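Local coordinates for glycoside Hydrolase (Bacteroides plebeius, PDB 5T3B), which probably hydrolyses glycosidic bonds in polysaccharides, as a gut-bacterial member of glycoside hydrolase family 50, a family known for beta-agarases, at residues A[313-318]-A[349-354]; A[61-66]-A[422-427]; A[162-167]-A[185-190]. All coordinates share one frame; numbering follows the deposited sequence. Where two conformers were deposited one is given.

Contact 1 of 3, residues A[313-318]-A[349-354]; sequences KYYSAI and KAAGKY
Ser316 sets its CB almost squarely over the ring of Tyr354, 3.4 Å from CB to the ring centroid and 11° off the ring normal, a close CH-pi contact. On the opposite face Lys353 lays its own CB toward the rim, so the phenol is held between two methylene groups. With chi1 at -60°, CG of Tyr354 stands beside its backbone N and anti to the carbonyl carbon, which turns the ring flat against the neighbouring helix. Its hydroxyl then reaches Glu312, one turn before Ser316, and Lys353 NZ forms a salt bridge with the same carboxylate.

Next to Ser316 on the same helix, Tyr315 meets the partner helix with its CB, 3.8 Å from Tyr354 CB, while the ring leans obliquely on the short side chains opposite: CE2 comes to 3.5 Å from Ala351 CB, and CD2 is 4.4 Å from Ala350 CB. The Tyr315 hydroxyl runs on to Ser335. Cut back to an alanine, Tyr354 would lose the ring under Ser316 CB and is likely to leave a gap there, with Glu312 keeping Lys353 but no phenol.

The two helical segments run nearly parallel, 7° apart, with their axes 8.8 Å from each other. Helix 300-324 turns its other side, through Ala317 and Ile318, to helix 224-232, and Tyr314 and Ile318 also touch helix 195-203; helix 345-354 leads into strand 358-361.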
ATOM      1  N   LYS A 313       7.963 -18.992  -3.313  0.50  9.05           N
ATOM      2  CA  LYS A 313       7.565 -19.534  -4.597  0.50  9.85           C
ATOM      3  C   LYS A 313       6.652 -18.550  -5.364  0.50  9.15           C
ATOM      4  O   LYS A 313       6.699 -18.461  -6.588  0.50 10.97           O
ATOM      5  CB  LYS A 313       6.889 -20.894  -4.444  0.50  9.64           C
ATOM      6  CG  LYS A 313       7.836 -21.979  -3.991  0.50 10.38           C
ATOM      7  CD  LYS A 313       7.155 -23.318  -4.114  0.50 12.98           C
ATOM      8  CE  LYS A 313       7.129 -23.790  -5.548  0.50 14.46           C
ATOM      9  NZ  LYS A 313       8.473 -24.015  -6.235  0.50 15.86           N
ATOM     10  N   TYR A 314       5.821 -17.820  -4.608  1.00 10.20           N
ATOM     11  CA  TYR A 314       4.931 -16.828  -5.180  1.00  8.86           C
ATOM     12  C   TYR A 314       5.721 -15.655  -5.787  1.00  8.27           C
ATOM     13  O   TYR A 314       5.635 -15.371  -6.978  1.00  9.27           O
ATOM     14  CB  TYR A 314       3.944 -16.405  -4.096  1.00  8.58           C
ATOM     15  CG  TYR A 314       2.979 -15.366  -4.573  1.00  8.65           C
ATOM     16  CD1 TYR A 314       1.867 -15.721  -5.326  1.00  8.48           C
ATOM     17  CD2 TYR A 314       3.216 -14.012  -4.349  1.00  8.77           C
ATOM     18  CE1 TYR A 314       0.982 -14.769  -5.810  1.00  8.14           C
ATOM     19  CE2 TYR A 314       2.316 -13.066  -4.814  1.00  7.82           C
ATOM     20  CZ  TYR A 314       1.257 -13.441  -5.590  1.00  8.02           C
ATOM     21  OH  TYR A 314       0.386 -12.490  -6.045  1.00  8.72           O
ATOM     22  N   TYR A 315       6.463 -14.961  -4.911  1.00  8.18           N
ATOM     23  CA  TYR A 315       7.132 -13.751  -5.330  1.00  8.33           C
ATOM     24  C   TYR A 315       8.227 -14.008  -6.360  1.00  8.92           C
ATOM     25  O   TYR A 315       8.392 -13.199  -7.290  1.00  9.72           O
ATOM     26  CB  TYR A 315       7.709 -13.023  -4.124  1.00  9.21           C
ATOM     27  CG  TYR A 315       6.701 -12.381  -3.172  1.00  8.72           C
ATOM     28  CD1 TYR A 315       5.679 -11.539  -3.632  1.00  9.88           C
ATOM     29  CD2 TYR A 315       6.793 -12.612  -1.818  1.00  9.74           C
ATOM     30  CE1 TYR A 315       4.859 -10.907  -2.726  1.00 10.36           C
ATOM     31  CE2 TYR A 315       5.971 -11.971  -0.924  1.00 11.68           C
ATOM     32  CZ  TYR A 315       4.994 -11.139  -1.390  1.00  9.99           C
ATOM     33  OH  TYR A 315       4.146 -10.514  -0.457  1.00 13.87           O
ATOM     34  N   SER A 316       8.955 -15.108  -6.228  0.50  8.68           N
ATOM     35  CA  SER A 316       9.995 -15.354  -7.164  0.50  8.62           C
ATOM     36  C   SER A 316       9.462 -15.650  -8.549  0.50  8.75           C
ATOM     37  O   SER A 316      10.024 -15.187  -9.557  0.50  9.75           O
ATOM     38  CB  SER A 316      10.898 -16.466  -6.643  0.50  8.82           C
ATOM     39  OG  SER A 316      10.208 -17.737  -6.651  0.50  6.84           O
ATOM     40  N   ALA A 317       8.342 -16.363  -8.643  1.00  8.79           N
ATOM     41  CA  ALA A 317       7.753 -16.614  -9.941  1.00  9.75           C
ATOM     42  C   ALA A 317       7.394 -15.311 -10.655  1.00  9.71           C
ATOM     43  O   ALA A 317       7.557 -15.175 -11.856  1.00 10.11           O
ATOM     44  CB  ALA A 317       6.498 -17.466  -9.821  1.00 11.21           C
ATOM     45  N   ILE A 318       6.836 -14.363  -9.899  1.00  9.35           N
ATOM     46  CA  ILE A 318       6.376 -13.138 -10.495  1.00  9.59           C
ATOM     47  C   ILE A 318       7.562 -12.232 -10.891  1.00  9.15           C
ATOM     48  O   ILE A 318       7.617 -11.675 -11.970  1.00  9.79           O
ATOM     49  CB  ILE A 318       5.346 -12.474  -9.581  1.00 10.29           C
ATOM     50  CG1 ILE A 318       4.111 -13.425  -9.507  1.00 10.75           C
ATOM     51  CG2 ILE A 318       4.970 -11.099 -10.142  1.00 11.23           C
ATOM     52  CD1 ILE A 318       3.151 -13.098  -8.375  1.00 13.12           C
ATOM     53  N   LYS A 349      11.192 -11.677   4.454  1.00 10.12           N
ATOM     54  CA  LYS A 349      12.435 -12.071   3.826  1.00 12.50           C
ATOM     55  C   LYS A 349      12.240 -12.430   2.377  1.00 11.50           C
ATOM     56  O   LYS A 349      12.993 -11.973   1.478  1.00 12.75           O
ATOM     57  CB  LYS A 349      13.076 -13.200   4.583  1.00 13.99           C
ATOM     58  CG  LYS A 349      14.411 -13.591   3.963  1.00 21.14           C
ATOM     59  CD  LYS A 349      15.117 -14.580   4.896  1.00 26.76           C
ATOM     60  CE  LYS A 349      16.486 -14.934   4.318  1.00 34.30           C
ATOM     61  NZ  LYS A 349      16.446 -16.308   3.786  1.00 46.14           N
ATOM     62  N   ALA A 350      11.229 -13.257   2.109  1.00 10.83           N
ATOM     63  CA  ALA A 350      10.939 -13.601   0.718  1.00 11.47           C
ATOM     64  C   ALA A 350      10.608 -12.382  -0.149  1.00 10.60           C
ATOM     65  O   ALA A 350      11.085 -12.215  -1.260  1.00 11.85           O
ATOM     66  CB  ALA A 350       9.827 -14.626   0.683  1.00 13.38           C
ATOM     67  N   ALA A 351       9.727 -11.535   0.367  1.00 10.81           N
ATOM     68  CA  ALA A 351       9.320 -10.353  -0.370  1.00 10.17           C
ATOM     69  C   ALA A 351      10.509  -9.450  -0.628  1.00 10.91           C
ATOM     70  O   ALA A 351      10.600  -8.899  -1.719  1.00 12.25           O
ATOM     71  CB  ALA A 351       8.267  -9.612   0.395  1.00 11.24           C
ATOM     72  N   GLY A 352      11.437  -9.320   0.340  1.00 10.70           N
ATOM     73  CA  GLY A 352      12.606  -8.460   0.074  1.00 10.18           C
ATOM     74  C   GLY A 352      13.528  -8.966  -1.003  1.00 10.39           C
ATOM     75  O   GLY A 352      14.202  -8.155  -1.621  1.00 12.15           O
ATOM     76  N   LYS A 353      13.546 -10.261  -1.212  1.00 10.98           N
ATOM     77  CA  LYS A 353      14.447 -10.864  -2.241  1.00 12.24           C
ATOM     78  C   LYS A 353      13.900 -10.626  -3.607  1.00 11.73           C
ATOM     79  O   LYS A 353      14.656 -10.551  -4.576  1.00 14.09           O
ATOM     80  CB  LYS A 353      14.591 -12.368  -2.014  1.00 12.73           C
ATOM     81  CG  LYS A 353      15.417 -12.696  -0.830  1.00 17.32           C
ATOM     82  CD  LYS A 353      15.388 -14.244  -0.598  1.00 23.53           C
ATOM     83  CE  LYS A 353      15.885 -15.085  -1.723  1.00 32.89           C
ATOM     84  NZ  LYS A 353      15.771 -16.550  -1.297  1.00 40.25           N
ATOM     85  N   TYR A 354      12.588 -10.489  -3.761  1.00 10.21           N
ATOM     86  CA  TYR A 354      11.911 -10.493  -5.097  1.00 12.08           C
ATOM     87  C   TYR A 354      11.112  -9.278  -5.477  1.00 12.96           C
ATOM     88  O   TYR A 354      11.013  -8.901  -6.627  1.00 17.27           O
ATOM     89  CB  TYR A 354      11.101 -11.813  -5.231  1.00 12.44           C
ATOM     90  CG  TYR A 354      11.932 -13.015  -5.137  1.00 13.65           C
ATOM     91  CD1 TYR A 354      12.850 -13.295  -6.184  1.00 15.42           C
ATOM     92  CD2 TYR A 354      11.925 -13.842  -4.057  1.00 15.06           C
ATOM     93  CE1 TYR A 354      13.642 -14.424  -6.158  1.00 18.31           C
ATOM     94  CE2 TYR A 354      12.771 -14.964  -4.001  1.00 18.04           C
ATOM     95  CZ  TYR A 354      13.679 -15.178  -5.060  1.00 16.96           C
ATOM     96  OH  TYR A 354      14.480 -16.291  -5.111  1.00 27.47           O
TER

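Contact 2 of 3, residues A[61-66]-A[422-427]; sequences RILPYL and FTLGLL
Leu424 pushes its isobutyl group from the helix into the turn formed by residues 61-66, and most of the apolar contact is made by its two methyls. CD2 meets a pair of leucines, Leu66 CD1 at 4.1 Å and Leu63 CD1 at 4.2 Å; the Leu63 side chain crosses that of Leu424 at about a right angle. CD1 turns to the backbone instead and rests 4.0 Å from Leu63 N. These are ordinary van der Waals distances, and Leu475 of helix 472-480 touches both Leu63 and Leu66, while Ile468 of helix 459-469 packs on Leu424.

The turn that receives the leucine is a short 3-10 segment, closed by the bond from Tyr65 N to Ile62 O, 3.0 Å. It follows strand 56-60, whereas helix 412-427 leads into strand 432-437, which runs parallel to strands 120-126 and 385-394. That alternation of helix and parallel strand is consistent with the (beta/alpha)8 barrel of family 50 enzymes, in which helix 412-427 would be one of the outer helices; the turn after strand 56-60 packs on it.

The polar and charged part belongs to Arg61. CG lies anti to the backbone N (chi1 -179°) and the chain bends at chi3 (66°), which carries the guanidinium along the helix surface past Leu424. NH2 is 3.8 Å from Leu424 CB and passes obliquely by Leu424 O at 3.5 Å, while the CA of Gly425 lies in plane at the edge of the group. The charge is met by Glu428, just beyond the segment, in a salt bridge from NH2, and by Tyr33 in a cation-pi contact. Two bonds tie the turn's backbone to the preceding part of the same helix: Arg61 N to His421 ND1, and Leu63 N to Gln420 OE1.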
ATOM      1  N   ARG A  61       0.313  12.671  17.600  1.00 10.45           N
ATOM      2  CA  ARG A  61       1.324  13.587  17.126  1.00  9.97           C
ATOM      3  C   ARG A  61       0.807  14.238  15.866  1.00  9.93           C
ATOM      4  O   ARG A  61       0.620  13.551  14.848  1.00 10.93           O
ATOM      5  CB  ARG A  61       2.656  12.849  16.869  1.00 11.45           C
ATOM      6  CG  ARG A  61       3.753  13.787  16.387  1.00 11.51           C
ATOM      7  CD  ARG A  61       5.116  13.118  16.417  1.00 11.64           C
ATOM      8  NE  ARG A  61       5.211  12.008  15.466  1.00 10.17           N
ATOM      9  CZ  ARG A  61       6.338  11.399  15.121  1.00 11.44           C
ATOM     10  NH1 ARG A  61       7.513  11.868  15.524  1.00 12.32           N
ATOM     11  NH2 ARG A  61       6.276  10.361  14.319  1.00 11.48           N
ATOM     12  N   ILE A  62       0.668  15.570  15.870  1.00 10.49           N
ATOM     13  CA  ILE A  62       0.291  16.282  14.691  1.00 10.09           C
ATOM     14  C   ILE A  62       1.389  17.301  14.274  1.00 10.51           C
ATOM     15  O   ILE A  62       2.206  17.731  15.094  1.00 11.69           O
ATOM     16  CB  ILE A  62      -1.096  16.975  14.790  1.00 10.51           C
ATOM     17  CG1 ILE A  62      -1.152  18.025  15.896  1.00 10.94           C
ATOM     18  CG2 ILE A  62      -2.194  15.958  14.985  1.00 11.67           C
ATOM     19  CD1 ILE A  62      -2.391  18.920  15.824  1.00 11.38           C
ATOM     20  N   LEU A  63       1.343  17.710  13.017  1.00 10.17           N
ATOM     21  CA  LEU A  63       2.414  18.500  12.422  1.00 10.97           C
ATOM     22  C   LEU A  63       2.699  19.834  13.143  1.00 11.72           C
ATOM     23  O   LEU A  63       3.887  20.137  13.370  1.00 13.40           O
ATOM     24  CB  LEU A  63       2.182  18.684  10.952  1.00 11.37           C
ATOM     25  CG  LEU A  63       3.329  19.292  10.172  1.00 11.18           C
ATOM     26  CD1 LEU A  63       4.597  18.440  10.201  1.00 13.44           C
ATOM     27  CD2 LEU A  63       2.903  19.549   8.731  1.00 12.64           C
ATOM     28  N   PRO A  64       1.668  20.567  13.570  1.00 11.82           N
ATOM     29  CA  PRO A  64       1.927  21.833  14.273  1.00 13.60           C
ATOM     30  C   PRO A  64       2.675  21.695  15.581  1.00 13.05           C
ATOM     31  O   PRO A  64       3.207  22.690  16.071  1.00 16.25           O
ATOM     32  CB  PRO A  64       0.506  22.342  14.514  1.00 14.51           C
ATOM     33  CG  PRO A  64      -0.302  21.778  13.420  1.00 13.19           C
ATOM     34  CD  PRO A  64       0.225  20.417  13.274  1.00 12.05           C
ATOM     35  N   TYR A  65       2.729  20.487  16.153  1.00 12.80           N
ATOM     36  CA  TYR A  65       3.251  20.282  17.489  1.00 13.21           C
ATOM     37  C   TYR A  65       4.506  19.443  17.530  1.00 16.02           C
ATOM     38  O   TYR A  65       4.884  18.896  18.561  1.00 17.15           O
ATOM     39  CB  TYR A  65       2.121  19.713  18.374  1.00 14.28           C
ATOM     40  CG  TYR A  65       0.950  20.688  18.592  1.00 13.32           C
ATOM     41  CD1 TYR A  65       1.141  22.056  18.645  1.00 14.29           C
ATOM     42  CD2 TYR A  65      -0.352  20.197  18.734  1.00 12.99           C
ATOM     43  CE1 TYR A  65       0.089  22.928  18.859  1.00 15.08           C
ATOM     44  CE2 TYR A  65      -1.399  21.054  18.988  1.00 13.32           C
ATOM     45  CZ  TYR A  65      -1.169  22.429  19.057  1.00 15.20           C
ATOM     46  OH  TYR A  65      -2.215  23.258  19.333  1.00 15.95           O
ATOM     47  N   LEU A  66       5.154  19.312  16.384  1.00 14.07           N
ATOM     48  CA  LEU A  66       6.494  18.736  16.334  1.00 15.54           C
ATOM     49  C   LEU A  66       7.525  19.695  16.816  1.00 17.80           C
ATOM     50  O   LEU A  66       7.595  20.806  16.349  1.00 24.36           O
ATOM     51  CB  LEU A  66       6.893  18.572  14.921  1.00 19.52           C
ATOM     52  CG  LEU A  66       6.242  17.571  14.211  1.00 16.48           C
ATOM     53  CD1 LEU A  66       7.066  17.194  12.894  1.00 17.07           C
ATOM     54  CD2 LEU A  66       6.027  16.309  14.982  1.00 22.20           C
ATOM     55  N   PHE A 422      -0.252   9.204  11.503  1.00  8.00           N
ATOM     56  CA  PHE A 422       0.194   7.949  10.890  1.00  7.62           C
ATOM     57  C   PHE A 422       1.320   8.245   9.900  1.00  7.71           C
ATOM     58  O   PHE A 422       2.358   7.526   9.901  1.00  8.80           O
ATOM     59  CB  PHE A 422      -0.994   7.220  10.215  1.00  7.66           C
ATOM     60  CG  PHE A 422      -0.799   5.744  10.092  1.00  8.03           C
ATOM     61  CD1 PHE A 422      -1.034   4.934  11.179  1.00 10.13           C
ATOM     62  CD2 PHE A 422      -0.347   5.172   8.935  1.00  8.86           C
ATOM     63  CE1 PHE A 422      -0.803   3.576  11.147  1.00  9.75           C
ATOM     64  CE2 PHE A 422      -0.122   3.794   8.890  1.00 10.21           C
ATOM     65  CZ  PHE A 422      -0.360   3.012   9.969  1.00 10.52           C
ATOM     66  N   THR A 423       1.165   9.263   9.070  1.00  7.33           N
ATOM     67  CA  THR A 423       2.168   9.567   8.081  1.00  7.80           C
ATOM     68  C   THR A 423       3.471  10.049   8.711  1.00  8.17           C
ATOM     69  O   THR A 423       4.538   9.700   8.200  1.00  8.97           O
ATOM     70  CB  THR A 423       1.646  10.551   7.046  1.00  8.33           C
ATOM     71  OG1 THR A 423       1.257  11.793   7.641  1.00  8.57           O
ATOM     72  CG2 THR A 423       0.524   9.921   6.222  1.00  8.80           C
ATOM     73  N   LEU A 424       3.421  10.824   9.788  1.00  8.33           N
ATOM     74  CA  LEU A 424       4.676  11.192  10.457  1.00  8.51           C
ATOM     75  C   LEU A 424       5.410   9.961  10.929  1.00  8.82           C
ATOM     76  O   LEU A 424       6.645   9.905  10.848  1.00 10.17           O
ATOM     77  CB  LEU A 424       4.429  12.183  11.581  1.00  9.10           C
ATOM     78  CG  LEU A 424       4.048  13.588  11.181  1.00 10.21           C
ATOM     79  CD1 LEU A 424       3.472  14.382  12.322  1.00 11.07           C
ATOM     80  CD2 LEU A 424       5.228  14.318  10.565  1.00 10.57           C
ATOM     81  N   GLY A 425       4.674   8.994  11.450  1.00  8.73           N
ATOM     82  CA  GLY A 425       5.278   7.757  11.843  1.00  8.99           C
ATOM     83  C   GLY A 425       5.981   7.034  10.727  1.00  9.15           C
ATOM     84  O   GLY A 425       7.049   6.464  10.902  1.00 10.60           O
ATOM     85  N   LEU A 426       5.343   7.041   9.540  1.00  8.24           N
ATOM     86  CA  LEU A 426       5.916   6.404   8.340  1.00  8.50           C
ATOM     87  C   LEU A 426       7.130   7.201   7.843  1.00  8.86           C
ATOM     88  O   LEU A 426       8.090   6.593   7.354  1.00  8.62           O
ATOM     89  CB  LEU A 426       4.890   6.289   7.265  1.00  8.06           C
ATOM     90  CG  LEU A 426       3.717   5.412   7.520  1.00  8.45           C
ATOM     91  CD1 LEU A 426       2.733   5.386   6.378  1.00  8.42           C
ATOM     92  CD2 LEU A 426       4.151   3.989   7.921  1.00  8.74           C
ATOM     93  N   LEU A 427       7.093   8.529   7.920  1.00  8.41           N
ATOM     94  CA  LEU A 427       8.207   9.358   7.460  1.00  8.18           C
ATOM     95  C   LEU A 427       9.479   9.026   8.195  1.00  9.57           C
ATOM     96  O   LEU A 427      10.562   9.219   7.656  1.00 11.10           O
ATOM     97  CB  LEU A 427       7.857  10.836   7.510  1.00  8.72           C
ATOM     98  CG  LEU A 427       6.876  11.317   6.463  1.00 10.02           C
ATOM     99  CD1 LEU A 427       6.306  12.685   6.841  1.00 10.15           C
ATOM    100  CD2 LEU A 427       7.449  11.305   5.083  1.00 10.11           C
TER

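Contact 3 of 3, residues A[162-167]-A[185-190]; sequences HSVCAF and SPLTQA
Val164 bonds with both its N and its O to the neighbouring strand: its N donates to Thr188 O at 2.8 Å, 162° at the hydrogen, and its O receives Ala190 N at 2.9 Å. Ala166 N to Ala190 O, also 2.9 Å, continues this parallel ladder. Above Val164, CG1 packs 3.8 Å from Leu187 CD2, the two side chains crossing at about a right angle. The other face holds Cys165 SG, 4.0 Å from Ala190 CB, and a short bond of 2.7 Å between Ser163 OG and Thr188 OG1. Thr188 OG1 sits between its own N and carbonyl carbon (chi1 51°), turned toward Ser163.

The pairing slackens at the start of the strands. Thr188 N reaches His162 O at 3.2 Å, and beyond it water 1 lies within bonding distance of His162 O and Pro186 O, and water 2 of His162 ND1 and, at a longer reach, Pro186 O. His162 NE2 bonds to Tyr79 OH.

Strands 163-165 and 188-190 belong to a beta-alpha-beta unit closed over helix 169-182. Ser163 OG also meets Tyr121 OH on strand 120-126, so three hydroxyls in a row link the strands; those of the buried Ser163 and Thr188 probably satisfy each other in part, whichever donates.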
ATOM      1  N   HIS A 162      -0.021  12.275  -6.085  1.00  7.61           N
ATOM      2  CA  HIS A 162       0.446  12.183  -7.486  1.00  7.77           C
ATOM      3  C   HIS A 162       0.226  10.886  -8.176  1.00  8.00           C
ATOM      4  O   HIS A 162       0.480  10.763  -9.359  1.00  9.43           O
ATOM      5  CB  HIS A 162       1.909  12.603  -7.575  1.00  8.75           C
ATOM      6  CG  HIS A 162       2.163  14.013  -7.100  1.00  9.61           C
ATOM      7  ND1 HIS A 162       2.020  15.102  -7.930  1.00  9.79           N
ATOM      8  CD2 HIS A 162       2.444  14.523  -5.873  1.00  9.66           C
ATOM      9  CE1 HIS A 162       2.268  16.192  -7.235  1.00 10.93           C
ATOM     10  NE2 HIS A 162       2.481  15.880  -5.977  1.00 10.08           N
ATOM     11  N   SER A 163      -0.230   9.880  -7.414  1.00  7.45           N
ATOM     12  CA  SER A 163      -0.430   8.560  -7.950  1.00  6.85           C
ATOM     13  C   SER A 163      -1.793   7.986  -7.576  1.00  6.60           C
ATOM     14  O   SER A 163      -2.350   8.401  -6.516  1.00  8.53           O
ATOM     15  CB  SER A 163       0.626   7.598  -7.459  1.00  8.95           C
ATOM     16  OG  SER A 163       1.944   8.018  -7.753  1.00 10.89           O
ATOM     17  N   VAL A 164      -2.256   7.063  -8.411  1.00  6.92           N
ATOM     18  CA  VAL A 164      -3.431   6.290  -8.070  1.00  7.86           C
ATOM     19  C   VAL A 164      -3.000   4.838  -8.057  1.00  7.91           C
ATOM     20  O   VAL A 164      -2.348   4.363  -9.006  1.00 10.42           O
ATOM     21  CB  VAL A 164      -4.611   6.578  -9.011  1.00  8.41           C
ATOM     22  CG1 VAL A 164      -5.111   7.975  -8.735  1.00  9.92           C
ATOM     23  CG2 VAL A 164      -4.282   6.371 -10.460  1.00 10.25           C
ATOM     24  N   CYS A 165      -3.343   4.105  -7.015  1.00  8.56           N
ATOM     25  CA  CYS A 165      -2.787   2.786  -6.757  1.00  8.71           C
ATOM     26  C   CYS A 165      -3.871   1.838  -6.362  1.00  8.91           C
ATOM     27  O   CYS A 165      -4.419   1.968  -5.263  1.00  9.58           O
ATOM     28  CB  CYS A 165      -1.698   2.850  -5.685  1.00 10.34           C
ATOM     29  SG  CYS A 165      -0.342   4.029  -5.957  1.00 13.00           S
ATOM     30  N   ALA A 166      -4.101   0.855  -7.228  1.00  7.64           N
ATOM     31  CA  ALA A 166      -4.962  -0.288  -7.053  1.00  8.28           C
ATOM     32  C   ALA A 166      -6.423  -0.049  -7.244  1.00  8.04           C
ATOM     33  O   ALA A 166      -6.945   1.049  -6.968  1.00  8.16           O
ATOM     34  CB  ALA A 166      -4.703  -1.017  -5.732  1.00  8.69           C
ATOM     35  N   PHE A 167      -7.100  -1.082  -7.656  1.00  8.13           N
ATOM     36  CA  PHE A 167      -8.555  -1.118  -7.653  1.00  8.20           C
ATOM     37  C   PHE A 167      -9.254  -0.159  -8.593  1.00  9.36           C
ATOM     38  O   PHE A 167     -10.408   0.150  -8.407  1.00 10.84           O
ATOM     39  CB  PHE A 167      -9.135  -1.034  -6.256  1.00  8.32           C
ATOM     40  CG  PHE A 167      -8.398  -1.816  -5.190  1.00  8.53           C
ATOM     41  CD1 PHE A 167      -8.067  -3.138  -5.393  1.00 10.13           C
ATOM     42  CD2 PHE A 167      -8.043  -1.229  -4.016  1.00  9.96           C
ATOM     43  CE1 PHE A 167      -7.393  -3.854  -4.406  1.00 11.42           C
ATOM     44  CE2 PHE A 167      -7.375  -1.911  -3.043  1.00 11.00           C
ATOM     45  CZ  PHE A 167      -7.072  -3.212  -3.219  1.00 10.29           C
ATOM     46  N   SER A 185       1.025  16.433 -17.760  1.00 22.37           N
ATOM     47  CA  SER A 185       1.144  16.196 -16.357  1.00 19.05           C
ATOM     48  C   SER A 185       0.407  14.862 -15.973  1.00 16.67           C
ATOM     49  O   SER A 185      -0.817  14.785 -15.879  1.00 17.23           O
ATOM     50  CB  SER A 185       0.568  17.333 -15.563  1.00 28.23           C
ATOM     51  OG  SER A 185       1.193  18.530 -15.966  1.00 40.44           O
ATOM     52  N   PRO A 186       1.204  13.818 -15.697  1.00 12.84           N
ATOM     53  CA  PRO A 186       0.592  12.514 -15.504  1.00 12.33           C
ATOM     54  C   PRO A 186      -0.015  12.360 -14.117  1.00 10.99           C
ATOM     55  O   PRO A 186       0.354  13.017 -13.155  1.00 12.86           O
ATOM     56  CB  PRO A 186       1.768  11.518 -15.613  1.00 14.66           C
ATOM     57  CG  PRO A 186       2.918  12.321 -15.177  1.00 17.23           C
ATOM     58  CD  PRO A 186       2.661  13.739 -15.640  1.00 18.56           C
ATOM     59  N   LEU A 187      -0.930  11.409 -14.041  1.00 10.12           N
ATOM     60  CA  LEU A 187      -1.397  10.867 -12.786  1.00 10.18           C
ATOM     61  C   LEU A 187      -0.865   9.417 -12.787  1.00  9.35           C
ATOM     62  O   LEU A 187      -1.403   8.556 -13.483  1.00 10.04           O
ATOM     63  CB  LEU A 187      -2.922  10.910 -12.766  1.00 10.56           C
ATOM     64  CG  LEU A 187      -3.570  10.409 -11.494  1.00 10.21           C
ATOM     65  CD1 LEU A 187      -3.010  11.072 -10.286  1.00 12.74           C
ATOM     66  CD2 LEU A 187      -5.071  10.575 -11.568  1.00 12.91           C
ATOM     67  N   THR A 188       0.263   9.219 -12.103  1.00  9.02           N
ATOM     68  CA  THR A 188       0.933   7.946 -12.275  1.00  8.98           C
ATOM     69  C   THR A 188       0.081   6.819 -11.663  1.00  8.33           C
ATOM     70  O   THR A 188      -0.607   7.029 -10.674  1.00  9.78           O
ATOM     71  CB  THR A 188       2.349   7.971 -11.736  1.00  9.80           C
ATOM     72  OG1 THR A 188       2.405   8.453 -10.417  1.00 11.54           O
ATOM     73  CG2 THR A 188       3.202   8.870 -12.570  1.00 12.05           C
ATOM     74  N   GLN A 189       0.153   5.652 -12.289  1.00  8.97           N
ATOM     75  CA  GLN A 189      -0.756   4.562 -11.886  1.00  9.14           C
ATOM     76  C   GLN A 189      -0.013   3.318 -11.484  1.00  8.77           C
ATOM     77  O   GLN A 189       1.044   2.985 -12.045  1.00  9.45           O
ATOM     78  CB  GLN A 189      -1.846   4.302 -12.909  1.00 12.01           C
ATOM     79  CG  GLN A 189      -1.360   3.795 -14.181  1.00 11.55           C
ATOM     80  CD  GLN A 189      -2.439   3.521 -15.280  1.00 10.95           C
ATOM     81  OE1 GLN A 189      -3.701   3.329 -15.034  1.00 13.44           O
ATOM     82  NE2 GLN A 189      -1.992   3.472 -16.430  1.00  8.29           N
ATOM     83  N   ALA A 190      -0.610   2.598 -10.552  1.00  8.65           N
ATOM     84  CA  ALA A 190      -0.096   1.306 -10.126  1.00  8.26           C
ATOM     85  C   ALA A 190      -1.259   0.302 -10.109  1.00  7.67           C
ATOM     86  O   ALA A 190      -2.030   0.265  -9.121  1.00  8.53           O
ATOM     87  CB  ALA A 190       0.541   1.362  -8.779  1.00  9.89           C
TER
HETATM   88  O   HOH W   1       2.174  12.349 -11.200  1.00 23.87           O
HETATM   89  O   HOH W   2       1.137  14.771 -10.492  1.00 25.42           O
HETATM   90  O   HOH W   3      -4.267   2.556 -10.124  1.00 23.42           O

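In the fold
From the N terminus the chain first passes residues 61-66, which wait for their partner until helix 412-427 near the C-terminal end; contact 2 therefore closes a loop around most of the protein. Inside it, contact 3 closes early and locally, over one helix between two adjacent parallel strands. Contact 1 opens only after contact 3 has closed and joins segments 31 residues apart on helices 300-324 and 345-354, so contacts 3 and 1 are in series, both nested in contact 2, and none cross. Contacts 1 and 2 lie on opposite sides of the chain's centre, their own centres about 32 Å apart; contact 3 lies about 24 Å, centre to centre, from each.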